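Side-chain contacts in BsaWI endonuclease (Geobacillus stearothermophilus, PDB 4ZSF), which binds duplex DNA and probably cuts it as a metal-dependent type II restriction endonuclease of the PD-(D/E)XK superfamily: residues A[27-32]-A[61-66]; A[8-13]-A[34-39]; A[2-7]-A[56-61]; A[89-94]-A[192-197]. All coordinates share one frame; numbering follows the deposited sequence. Where two conformers were deposited one is given.

How the contacts relate
Contacts 1, 2 and 3 lie side by side in the N-terminal helical part, where three successive helices, 3-22, 25-43 and 49-65, pair in every combination: contact 1 joins the second and third, contact 2 the first and second, contact 3 the first and third. Contacts 2 and 3 are mostly buried and built from small side chains, with an aromatic ring at the outer margin of contact 3. Contact 1 is polar and faces a DNA phosphate. Contact 4, about 35 Å or more away between centres, is an apolar contact in the nuclease part, where helix 70-103 meets the mixed sheet. All four also touch the second subunit.

Contact 1: residues A[27-32]-A[61-66]; sequences VSQKKA and MDRKSG. With nucleotides of chain B.
Gln29 reaches from helix 25-43 across to Arg63 and Lys64 near the end of helix 49-65, and polar atoms carry the contact. In the conformer described, Lys64 NZ donates to Gln29 OE1 at 2.8 Å, in the amide plane and on a lone pair, with a C=O...donor angle of 124°. The same NZ donates to OP1 of DC11 of chain B at 2.9 Å; both bonds hold for that conformer alone. The other end of the amide serves the DNA as well, Gln29 NE2 donating to the same OP1 of DC11 over 2.8 Å, which probably fixes the orientation of the amide. Gln29 gets there by placing CG between its own N and carbonyl carbon (chi1 71°) and running straight on. Arg63 NH2 lies 2.8 Å from Gln29 OE1, with the oxygen at the edge of the guanidinium and near its plane, which is turned 46° from that of the amide. Charge pairing adds a second layer, since Glu25 makes salt bridges to Arg63 NH1 and Lys64 NZ, while Arg63 also lies against Phe15 in a cation-pi contact. On the next phosphate, Lys30 NZ bonds OP1 of DG12 of chain B at 2.9 Å, and it also pairs with Glu93 of the second subunit. Two helices thus offer amide and ammonium donors to phosphate oxygens of successive nucleotides, consistent with a grip on the DNA backbone in this pre-specific complex.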
# COMPACT_ATOMS: atom_id res chain seq x y z
N VAL A 27 21.34 -4.76 9.16
CA VAL A 27 21.55 -6.19 9.56
C VAL A 27 21.43 -6.29 11.09
O VAL A 27 20.87 -7.28 11.64
CB VAL A 27 22.96 -6.66 9.07
CG1 VAL A 27 23.38 -7.94 9.76
CG2 VAL A 27 22.96 -6.82 7.56
N SER A 28 22.04 -5.32 11.80
CA SER A 28 22.09 -5.38 13.24
C SER A 28 20.72 -5.22 13.85
O SER A 28 20.40 -5.89 14.83
CB SER A 28 23.03 -4.29 13.85
OG SER A 28 24.36 -4.42 13.33
N GLN A 29 19.89 -4.34 13.31
CA GLN A 29 18.57 -4.18 13.95
C GLN A 29 17.72 -5.41 13.69
O GLN A 29 16.92 -5.78 14.54
CB GLN A 29 17.89 -2.88 13.48
CG GLN A 29 17.42 -2.94 12.04
CD GLN A 29 17.13 -1.53 11.49
OE1 GLN A 29 17.38 -0.53 12.15
NE2 GLN A 29 16.65 -1.48 10.26
N LYS A 30 17.89 -6.09 12.54
CA LYS A 30 17.10 -7.30 12.29
C LYS A 30 17.55 -8.44 13.22
O LYS A 30 16.71 -9.21 13.74
CB LYS A 30 17.24 -7.76 10.84
CG LYS A 30 16.18 -7.03 10.01
CD LYS A 30 15.96 -7.72 8.62
CE LYS A 30 17.24 -7.83 7.79
NZ LYS A 30 16.93 -8.48 6.41
N LYS A 31 18.86 -8.53 13.42
CA LYS A 31 19.34 -9.50 14.41
C LYS A 31 18.81 -9.22 15.81
O LYS A 31 18.37 -10.13 16.51
CB LYS A 31 20.86 -9.52 14.42
CG LYS A 31 21.38 -10.62 15.40
CD LYS A 31 22.90 -10.84 15.21
CE LYS A 31 23.46 -11.94 16.24
NZ LYS A 31 22.66 -13.22 16.17
N ALA A 32 18.82 -7.95 16.21
CA ALA A 32 18.28 -7.57 17.53
C ALA A 32 16.78 -7.89 17.63
O ALA A 32 16.30 -8.35 18.68
CB ALA A 32 18.52 -6.03 17.78
N MET A 61 11.42 1.33 18.07
CA MET A 61 10.97 2.74 17.91
C MET A 61 11.75 3.75 18.78
O MET A 61 12.05 4.85 18.32
CB MET A 61 9.47 2.86 18.22
CG MET A 61 8.55 2.08 17.30
SD MET A 61 8.58 2.76 15.62
CE MET A 61 7.58 4.26 15.88
N ASP A 62 12.07 3.38 20.04
CA ASP A 62 12.84 4.24 20.93
C ASP A 62 14.23 4.50 20.35
O ASP A 62 14.72 5.64 20.38
CB ASP A 62 12.97 3.62 22.34
CG ASP A 62 13.56 4.61 23.36
OD1 ASP A 62 13.60 5.84 23.13
OD2 ASP A 62 13.96 4.13 24.43
N ARG A 63 14.90 3.44 19.88
CA ARG A 63 16.24 3.62 19.34
C ARG A 63 16.24 4.56 18.11
O ARG A 63 17.06 5.47 17.99
CB ARG A 63 16.89 2.30 18.95
CG ARG A 63 18.39 2.54 18.56
CD ARG A 63 19.04 1.23 18.21
NE ARG A 63 18.48 0.66 16.98
CZ ARG A 63 18.75 1.07 15.74
NH1 ARG A 63 19.61 2.06 15.50
NH2 ARG A 63 18.15 0.45 14.71
N LYS A 64 15.27 4.36 17.22
CA LYS A 64 15.25 5.10 15.97
C LYS A 64 14.62 6.49 16.03
O LYS A 64 14.84 7.30 15.11
CB LYS A 64 14.51 4.30 14.91
CG LYS A 64 15.20 3.03 14.47
CD LYS A 64 16.32 3.27 13.42
CE LYS A 64 16.08 2.44 12.15
NZ LYS A 64 17.22 2.12 11.15
N SER A 65 13.81 6.76 17.04
CA SER A 65 13.17 8.09 17.17
C SER A 65 13.62 8.90 18.37
O SER A 65 13.37 10.12 18.42
CB SER A 65 11.64 7.96 17.26
OG SER A 65 11.27 7.37 18.52
N GLY A 66 14.20 8.24 19.38
CA GLY A 66 14.47 8.88 20.67
C GLY A 66 13.27 9.01 21.60
O GLY A 66 13.37 9.52 22.73
P DC B 11 15.78 1.40 7.64
OP1 DC B 11 15.71 0.87 9.04
OP2 DC B 11 16.93 2.20 7.14
O5' DC B 11 15.60 0.20 6.64
C5' DC B 11 14.46 -0.70 6.82
C4' DC B 11 14.30 -1.63 5.63
O4' DC B 11 13.97 -0.86 4.45
C3' DC B 11 15.53 -2.46 5.25
O3' DC B 11 15.11 -3.84 5.18
C2' DC B 11 15.97 -1.93 3.86
C1' DC B 11 14.62 -1.45 3.32
N1 DC B 11 14.64 -0.34 2.32
C2 DC B 11 13.87 -0.47 1.16
O2 DC B 11 13.32 -1.57 0.92
N3 DC B 11 13.83 0.58 0.28
C4 DC B 11 14.41 1.73 0.57
N4 DC B 11 14.27 2.75 -0.32
C5 DC B 11 15.19 1.89 1.77
C6 DC B 11 15.23 0.84 2.62
P DG B 12 16.16 -4.99 5.28
OP1 DG B 12 15.34 -6.20 5.62
OP2 DG B 12 17.32 -4.59 6.07
O5' DG B 12 16.70 -5.19 3.80
C5' DG B 12 15.93 -5.96 2.89
C4' DG B 12 16.45 -5.74 1.47
O4' DG B 12 16.28 -4.36 1.10
C3' DG B 12 17.91 -6.04 1.26
O3' DG B 12 17.93 -7.21 0.51
C2' DG B 12 18.45 -4.84 0.45
C1' DG B 12 17.18 -4.09 0.07
N9 DG B 12 17.31 -2.62 -0.02
C8 DG B 12 17.97 -1.76 0.85
N7 DG B 12 17.87 -0.50 0.51
C5 DG B 12 17.09 -0.53 -0.66
C6 DG B 12 16.71 0.51 -1.51
O6 DG B 12 16.94 1.68 -1.39
N1 DG B 12 15.95 0.05 -2.59
C2 DG B 12 15.64 -1.26 -2.82
N2 DG B 12 14.92 -1.54 -3.92
N3 DG B 12 16.01 -2.25 -2.03
C4 DG B 12 16.74 -1.82 -0.98

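Contact 2: residues A[8-13]-A[34-39]; sequences ISTYAK and RDTMIS
Thr36 points its side chain from helix 25-43 at the backbone of Thr10 and Tyr11, and the two threonines slide past each other in opposite directions. The Thr36 hydroxyl makes the closest approach: Thr36 OG1 lies 3.2 Å from Tyr11 CA and 3.6 Å from Thr10 CG2. Tyr11 N is 3.3 Å from Thr36 OG1, but the angle is too poor for a hydrogen bond; that hydroxyl is instead bonded to Ala32 O one turn back on its own helix. Thr36 CG2, anti to the Thr36 N, lies beside the same turn, 4.1 Å from Thr10 CB. Here the first two helices of the N-terminal helical domain come together: Tyr11 CA and Thr36 CA are 5.5 Å apart, a close approach with threonine side chains between the helices. Thr10 likewise bonds its OG1 to Tyr6 O within its helix and leaves its methyl for the contact. Tyr11 meets Thr36 through its near end, CB lying 3.7 Å from Thr36 OG1. A chi1 of 169° swings the ring away from Thr36, to lie between Ala32 and Ile33 of helix 25-43 and Ala59 of helix 49-65, and its OH is hydrogen-bonded with His60 ND1 and Arg63 NE.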
# COMPACT_ATOMS: atom_id res chain seq x y z
N ILE A 8 13.31 -4.44 26.15
CA ILE A 8 13.90 -3.13 25.93
C ILE A 8 15.44 -3.26 26.06
O ILE A 8 16.23 -2.77 25.21
CB ILE A 8 13.42 -2.09 26.97
CG1 ILE A 8 11.95 -1.68 26.80
CG2 ILE A 8 14.34 -0.87 27.02
CD1 ILE A 8 11.51 -1.54 25.41
N SER A 9 15.85 -3.94 27.12
CA SER A 9 17.27 -3.97 27.47
C SER A 9 18.01 -4.93 26.54
O SER A 9 19.13 -4.67 26.13
CB SER A 9 17.47 -4.35 28.94
OG SER A 9 17.23 -5.73 29.15
N THR A 10 17.35 -6.02 26.18
CA THR A 10 17.97 -7.03 25.33
C THR A 10 18.12 -6.55 23.87
O THR A 10 19.18 -6.76 23.25
CB THR A 10 17.17 -8.34 25.40
OG1 THR A 10 17.16 -8.81 26.77
CG2 THR A 10 17.75 -9.42 24.46
N TYR A 11 17.07 -5.90 23.35
CA TYR A 11 17.15 -5.34 21.96
C TYR A 11 18.37 -4.36 21.90
O TYR A 11 19.17 -4.40 20.97
CB TYR A 11 15.87 -4.64 21.62
CG TYR A 11 15.98 -3.84 20.35
CD1 TYR A 11 16.42 -2.52 20.41
CD2 TYR A 11 15.67 -4.40 19.11
CE1 TYR A 11 16.55 -1.76 19.25
CE2 TYR A 11 15.80 -3.65 17.94
CZ TYR A 11 16.26 -2.33 18.04
OH TYR A 11 16.41 -1.56 16.93
N ALA A 12 18.46 -3.50 22.90
CA ALA A 12 19.52 -2.49 22.91
C ALA A 12 20.87 -3.16 22.98
O ALA A 12 21.78 -2.76 22.25
CB ALA A 12 19.33 -1.50 24.08
N LYS A 13 21.01 -4.19 23.82
CA LYS A 13 22.30 -4.87 23.94
C LYS A 13 22.72 -5.57 22.66
O LYS A 13 23.87 -5.46 22.23
CB LYS A 13 22.25 -5.92 25.07
CG LYS A 13 23.58 -6.71 25.22
CD LYS A 13 23.52 -7.62 26.46
CE LYS A 13 24.92 -8.09 26.89
N ARG A 34 15.01 -10.23 15.88
CA ARG A 34 14.85 -11.70 15.84
C ARG A 34 15.30 -12.32 17.15
O ARG A 34 14.61 -13.16 17.76
CB ARG A 34 15.70 -12.17 14.63
CG ARG A 34 15.79 -13.57 14.21
CD ARG A 34 16.47 -13.47 12.79
NE ARG A 34 17.92 -13.25 12.86
CZ ARG A 34 18.66 -12.37 12.16
NH1 ARG A 34 18.16 -11.51 11.27
NH2 ARG A 34 19.97 -12.36 12.38
N ASP A 35 16.48 -11.92 17.59
CA ASP A 35 17.05 -12.60 18.77
C ASP A 35 16.41 -12.15 20.07
O ASP A 35 16.33 -12.92 21.04
CB ASP A 35 18.58 -12.37 18.82
CG ASP A 35 19.34 -13.20 17.76
OD1 ASP A 35 18.74 -13.94 16.91
OD2 ASP A 35 20.58 -13.04 17.76
N THR A 36 15.89 -10.93 20.09
CA THR A 36 15.19 -10.49 21.30
C THR A 36 13.85 -11.25 21.36
O THR A 36 13.46 -11.67 22.45
CB THR A 36 14.96 -8.98 21.33
OG1 THR A 36 16.26 -8.35 21.31
CG2 THR A 36 14.20 -8.55 22.64
N MET A 37 13.15 -11.37 20.22
CA MET A 37 11.86 -12.11 20.19
C MET A 37 12.11 -13.56 20.70
O MET A 37 11.41 -14.09 21.58
CB MET A 37 11.28 -12.11 18.77
CG MET A 37 9.93 -12.86 18.65
SD MET A 37 8.62 -12.13 19.70
CE MET A 37 7.23 -12.78 18.75
N ILE A 38 13.13 -14.20 20.16
CA ILE A 38 13.40 -15.61 20.54
C ILE A 38 13.75 -15.70 22.03
O ILE A 38 13.18 -16.53 22.74
CB ILE A 38 14.53 -16.21 19.67
CG1 ILE A 38 14.04 -16.40 18.24
CG2 ILE A 38 15.05 -17.60 20.29
CD1 ILE A 38 15.20 -16.75 17.27
N SER A 39 14.65 -14.83 22.49
CA SER A 39 15.16 -14.84 23.87
C SER A 39 14.06 -14.60 24.87
O SER A 39 13.96 -15.28 25.91
CB SER A 39 16.25 -13.78 24.03
OG SER A 39 16.99 -14.04 25.21

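Contact 3: residues A[2-7]-A[56-61]; sequences NFFEYC and VYSAHM
The Phe4 ring brings its CZ corner to Ser58, 3.4 Å from OG in one of the two modelled positions of that serine, and meets the hydroxyl obliquely. Ser58 CB sits 3.8 Å from the same CZ. On the neighbouring Phe3 ring, Phe4 CB lies over one face toward the rim, while the Tyr57 ring has Met61 CG over one face and Trp83 of the second subunit packed edge-to-face. This is helix-on-helix packing within the N-terminal helical domain: the short axes of 3-7 and 56-61 come within 9.4 Å of each other at their closest approach and cross at -38°. Phe4 reaches the outer margin because CG stands opposite the backbone N (chi1 -176°), carrying the ring across to helix 49-65, where it also packs on Ala55. Deeper in, the fit is by small groups. Cys7 SG meets Val56 CG2 at 4.1 Å, and Ala59 CB lies 4.2 Å from Cys7 O. Ala40 of helix 25-43 and Ile52 also pack on Cys7, placing it where all three helices meet. The start of helix 3-22 is closed by a capping box of Asn2 and Glu5. Asn2 N donates to Glu5 OE1 at 3.0 Å, and in return Glu5 N gives a nearly straight bond to Asn2 OD1, 2.9 Å long with an N-H...O angle of 174°.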
# COMPACT_ATOMS: atom_id res chain seq x y z
N ASN A 2 10.43 -7.69 34.28
CA ASN A 2 9.25 -8.18 33.56
C ASN A 2 9.61 -8.30 32.06
O ASN A 2 10.73 -7.93 31.69
CB ASN A 2 8.03 -7.28 33.78
CG ASN A 2 8.25 -5.86 33.29
OD1 ASN A 2 8.55 -5.64 32.15
ND2 ASN A 2 8.02 -4.87 34.17
N PHE A 3 8.71 -8.83 31.23
CA PHE A 3 9.10 -9.16 29.84
C PHE A 3 9.39 -7.89 29.07
O PHE A 3 10.19 -7.89 28.12
CB PHE A 3 8.01 -9.99 29.12
CG PHE A 3 6.82 -9.17 28.68
CD1 PHE A 3 6.78 -8.59 27.42
CD2 PHE A 3 5.70 -9.02 29.52
CE1 PHE A 3 5.69 -7.84 26.99
CE2 PHE A 3 4.62 -8.26 29.12
CZ PHE A 3 4.60 -7.66 27.84
N PHE A 4 8.68 -6.81 29.41
CA PHE A 4 8.82 -5.59 28.65
C PHE A 4 10.20 -4.97 28.90
O PHE A 4 10.90 -4.59 27.95
CB PHE A 4 7.70 -4.60 28.97
CG PHE A 4 7.74 -3.37 28.16
CD1 PHE A 4 8.55 -2.30 28.53
CD2 PHE A 4 6.95 -3.23 27.05
CE1 PHE A 4 8.59 -1.13 27.75
CE2 PHE A 4 6.99 -2.04 26.28
CZ PHE A 4 7.81 -1.01 26.65
N GLU A 5 10.59 -4.87 30.18
CA GLU A 5 11.94 -4.43 30.56
C GLU A 5 13.00 -5.29 29.92
O GLU A 5 14.03 -4.78 29.48
CB GLU A 5 12.13 -4.47 32.07
CG GLU A 5 11.10 -3.61 32.78
CD GLU A 5 11.18 -3.76 34.32
OE1 GLU A 5 11.23 -4.89 34.86
OE2 GLU A 5 11.20 -2.71 34.99
N TYR A 6 12.78 -6.59 29.92
CA TYR A 6 13.72 -7.52 29.34
C TYR A 6 13.89 -7.21 27.84
O TYR A 6 15.01 -7.25 27.32
CB TYR A 6 13.26 -8.97 29.53
CG TYR A 6 14.20 -9.96 28.92
CD1 TYR A 6 15.33 -10.37 29.61
CD2 TYR A 6 14.01 -10.45 27.63
CE1 TYR A 6 16.25 -11.27 29.05
CE2 TYR A 6 14.91 -11.35 27.06
CZ TYR A 6 16.01 -11.76 27.78
OH TYR A 6 16.89 -12.65 27.23
N CYS A 7 12.79 -6.96 27.16
CA CYS A 7 12.88 -6.75 25.67
C CYS A 7 13.61 -5.47 25.37
O CYS A 7 14.43 -5.41 24.45
CB CYS A 7 11.52 -6.69 25.01
SG CYS A 7 10.78 -8.31 24.89
N VAL A 56 9.26 -5.39 21.65
CA VAL A 56 10.40 -5.26 20.71
C VAL A 56 10.19 -4.04 19.79
O VAL A 56 11.09 -3.25 19.50
CB VAL A 56 10.50 -6.54 19.85
CG1 VAL A 56 11.60 -6.36 18.78
CG2 VAL A 56 10.88 -7.73 20.80
N TYR A 57 8.98 -3.92 19.33
CA TYR A 57 8.59 -2.69 18.55
C TYR A 57 8.91 -1.41 19.33
O TYR A 57 9.49 -0.46 18.78
CB TYR A 57 7.13 -2.76 18.25
CG TYR A 57 6.47 -1.48 17.78
CD1 TYR A 57 6.63 -1.07 16.45
CD2 TYR A 57 5.70 -0.71 18.65
CE1 TYR A 57 5.91 0.12 15.96
CE2 TYR A 57 5.01 0.49 18.20
CZ TYR A 57 5.12 0.86 16.86
OH TYR A 57 4.41 1.99 16.47
N SER A 58 8.51 -1.40 20.60
CA SER A 58 8.77 -0.26 21.47
C SER A 58 10.26 0.05 21.52
O SER A 58 10.65 1.21 21.44
CB SER A 58 8.26 -0.53 22.90
OG SER A 58 8.45 0.61 23.72
N ALA A 59 11.09 -1.00 21.63
CA ALA A 59 12.54 -0.81 21.76
C ALA A 59 13.08 -0.26 20.46
O ALA A 59 13.91 0.66 20.45
CB ALA A 59 13.23 -2.15 22.13
N HIS A 60 12.60 -0.81 19.37
CA HIS A 60 13.12 -0.39 18.07
C HIS A 60 12.69 1.05 17.81
O HIS A 60 13.49 1.89 17.38
CB HIS A 60 12.62 -1.29 16.92
CG HIS A 60 13.11 -0.87 15.56
ND1 HIS A 60 14.40 -1.10 15.13
CD2 HIS A 60 12.48 -0.22 14.54
CE1 HIS A 60 14.54 -0.64 13.89
NE2 HIS A 60 13.38 -0.12 13.50
N MET A 61 11.42 1.33 18.07
CA MET A 61 10.97 2.74 17.91
C MET A 61 11.75 3.75 18.78
O MET A 61 12.05 4.85 18.32
CB MET A 61 9.47 2.86 18.22
CG MET A 61 8.55 2.08 17.30
SD MET A 61 8.58 2.76 15.62
CE MET A 61 7.58 4.26 15.88

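Contact 4: residues A[89-94]-A[192-197]; sequences HAFEEM and ICLDGD. With nucleotides of chain C.
Phe91 extends from helix 70-103 to Leu194, just past the end of strand 188-193, where the long helix packs on the mixed sheet of the PD-(D/E)XK nuclease core. This is the tight side. Phe91 CE1 is 3.8 Å from Leu194 CD1 and 4.1 Å from Leu194 CD2, so a single ring carbon faces both methyls of the leucine; CD1 approaches the ring obliquely. At the ring's edge, near its plane, Ile192 O lies 4.4 Å from Phe91 CE2. Phe226 of strand 222-226 packs on Phe91, Ile192 and Leu194 alike and completes the apolar patch. The ring spans much of the 9.2 Å between Phe91 CA and Leu194 CA. The Leu194 side chain is about 10 Å from that of Asp239, which binds calcium in a structure of this protein although none is bound to this chain here. Trp53 and Ala50 of the second subunit pack on Leu194 and Asp195. The loose, exposed side is the Asp197 end: Asp195 OD1 accepts from Asp197 N in an Asx turn as modelled, but Asp197 is poorly ordered and that end is uncertain. Helix 70-103 turns other side chains outward, Glu93 making a salt bridge with Arg34 of the second subunit. His89 presents its ring edge-on to a DNA phosphate, and ND1 donates to OP1 of DG12 of chain C at 2.6 Å with an N-H...O angle of 161°.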
# COMPACT_ATOMS: atom_id res chain seq x y z
N HIS A 89 -8.33 13.44 -0.47
CA HIS A 89 -9.73 13.80 -0.75
C HIS A 89 -9.90 15.30 -0.69
O HIS A 89 -10.60 15.87 -1.54
CB HIS A 89 -10.67 13.10 0.24
CG HIS A 89 -10.58 11.61 0.16
ND1 HIS A 89 -11.04 10.76 1.15
CD2 HIS A 89 -10.06 10.81 -0.82
CE1 HIS A 89 -10.80 9.50 0.79
NE2 HIS A 89 -10.20 9.51 -0.39
N ALA A 90 -9.36 15.93 0.35
CA ALA A 90 -9.49 17.39 0.45
C ALA A 90 -8.92 18.06 -0.80
O ALA A 90 -9.48 19.05 -1.29
CB ALA A 90 -8.76 17.98 1.73
N PHE A 91 -7.76 17.57 -1.27
CA PHE A 91 -7.12 18.23 -2.45
C PHE A 91 -7.98 18.04 -3.72
O PHE A 91 -8.20 18.99 -4.48
CB PHE A 91 -5.74 17.64 -2.63
CG PHE A 91 -4.94 18.30 -3.75
CD1 PHE A 91 -4.37 19.53 -3.55
CD2 PHE A 91 -4.73 17.62 -4.97
CE1 PHE A 91 -3.60 20.14 -4.56
CE2 PHE A 91 -3.96 18.24 -5.97
CZ PHE A 91 -3.44 19.49 -5.76
N GLU A 92 -8.51 16.83 -3.94
CA GLU A 92 -9.45 16.63 -5.06
C GLU A 92 -10.64 17.56 -5.00
O GLU A 92 -11.12 18.12 -6.03
CB GLU A 92 -9.95 15.18 -5.05
CG GLU A 92 -8.80 14.24 -5.29
CD GLU A 92 -9.07 12.83 -4.68
OE1 GLU A 92 -10.23 12.50 -4.33
OE2 GLU A 92 -8.08 12.08 -4.54
N GLU A 93 -11.22 17.67 -3.79
CA GLU A 93 -12.36 18.55 -3.60
C GLU A 93 -12.00 19.99 -3.89
O GLU A 93 -12.80 20.79 -4.42
CB GLU A 93 -12.89 18.38 -2.14
CG GLU A 93 -13.49 16.96 -1.99
CD GLU A 93 -13.57 16.43 -0.54
OE1 GLU A 93 -13.31 17.27 0.36
OE2 GLU A 93 -13.85 15.17 -0.31
N MET A 94 -10.77 20.36 -3.51
CA MET A 94 -10.29 21.71 -3.77
C MET A 94 -10.21 21.99 -5.30
O MET A 94 -10.60 23.07 -5.78
CB MET A 94 -8.90 21.90 -3.16
CG MET A 94 -8.43 23.32 -3.35
SD MET A 94 -6.76 23.54 -2.68
CE MET A 94 -5.84 22.97 -4.09
N ILE A 192 -2.91 16.64 -12.33
CA ILE A 192 -2.72 17.94 -11.65
C ILE A 192 -1.88 17.60 -10.46
O ILE A 192 -2.24 16.67 -9.70
CB ILE A 192 -4.08 18.52 -11.25
CG1 ILE A 192 -4.84 18.92 -12.53
CG2 ILE A 192 -3.92 19.78 -10.33
CD1 ILE A 192 -6.33 19.34 -12.31
N CYS A 193 -0.76 18.32 -10.30
CA CYS A 193 0.30 18.00 -9.35
C CYS A 193 0.65 19.16 -8.42
O CYS A 193 0.91 20.27 -8.90
CB CYS A 193 1.57 17.62 -10.13
SG CYS A 193 1.48 16.19 -11.10
N LEU A 194 0.74 18.91 -7.10
CA LEU A 194 1.10 19.95 -6.20
C LEU A 194 2.54 20.35 -6.24
O LEU A 194 2.89 21.54 -6.11
CB LEU A 194 0.71 19.47 -4.79
CG LEU A 194 0.69 20.55 -3.74
CD1 LEU A 194 -0.11 21.73 -4.30
CD2 LEU A 194 0.02 19.93 -2.55
N ASP A 195 3.41 19.38 -6.43
CA ASP A 195 4.82 19.68 -6.19
C ASP A 195 5.54 19.14 -7.36
O ASP A 195 5.39 17.96 -7.68
CB ASP A 195 5.29 19.04 -4.88
CG ASP A 195 6.75 19.30 -4.60
OD1 ASP A 195 7.54 19.46 -5.55
OD2 ASP A 195 7.11 19.31 -3.39
N GLY A 196 6.33 20.00 -8.00
CA GLY A 196 7.05 19.57 -9.19
C GLY A 196 8.48 19.07 -8.97
O GLY A 196 9.17 18.77 -9.95
N ASP A 197 8.91 18.97 -7.70
CA ASP A 197 10.30 18.64 -7.35
C ASP A 197 10.81 17.37 -8.04
O ASP A 197 12.01 17.23 -8.32
CB ASP A 197 10.47 18.47 -5.84
CG ASP A 197 10.78 19.79 -5.12
OD1 ASP A 197 10.91 20.86 -5.79
OD2 ASP A 197 10.90 19.76 -3.88
P DG C 12 -13.09 11.13 4.32
OP1 DG C 12 -12.57 11.75 3.06
OP2 DG C 12 -13.65 11.93 5.41
O5' DG C 12 -14.24 10.11 3.90
C5' DG C 12 -14.17 9.48 2.63
C4' DG C 12 -15.16 8.32 2.58
O4' DG C 12 -14.79 7.33 3.55
C3' DG C 12 -16.59 8.68 2.87
O3' DG C 12 -17.24 8.59 1.64
C2' DG C 12 -17.07 7.59 3.85
C1' DG C 12 -15.93 6.58 3.83
N9 DG C 12 -15.69 5.86 5.10
C8 DG C 12 -15.66 6.38 6.38
N7 DG C 12 -15.38 5.49 7.30
C5 DG C 12 -15.20 4.31 6.57
C6 DG C 12 -14.95 3.00 7.01
O6 DG C 12 -14.79 2.63 8.14
N1 DG C 12 -14.88 2.09 5.95
C2 DG C 12 -15.06 2.42 4.63
N2 DG C 12 -14.97 1.42 3.74
N3 DG C 12 -15.32 3.64 4.21
C4 DG C 12 -15.39 4.53 5.22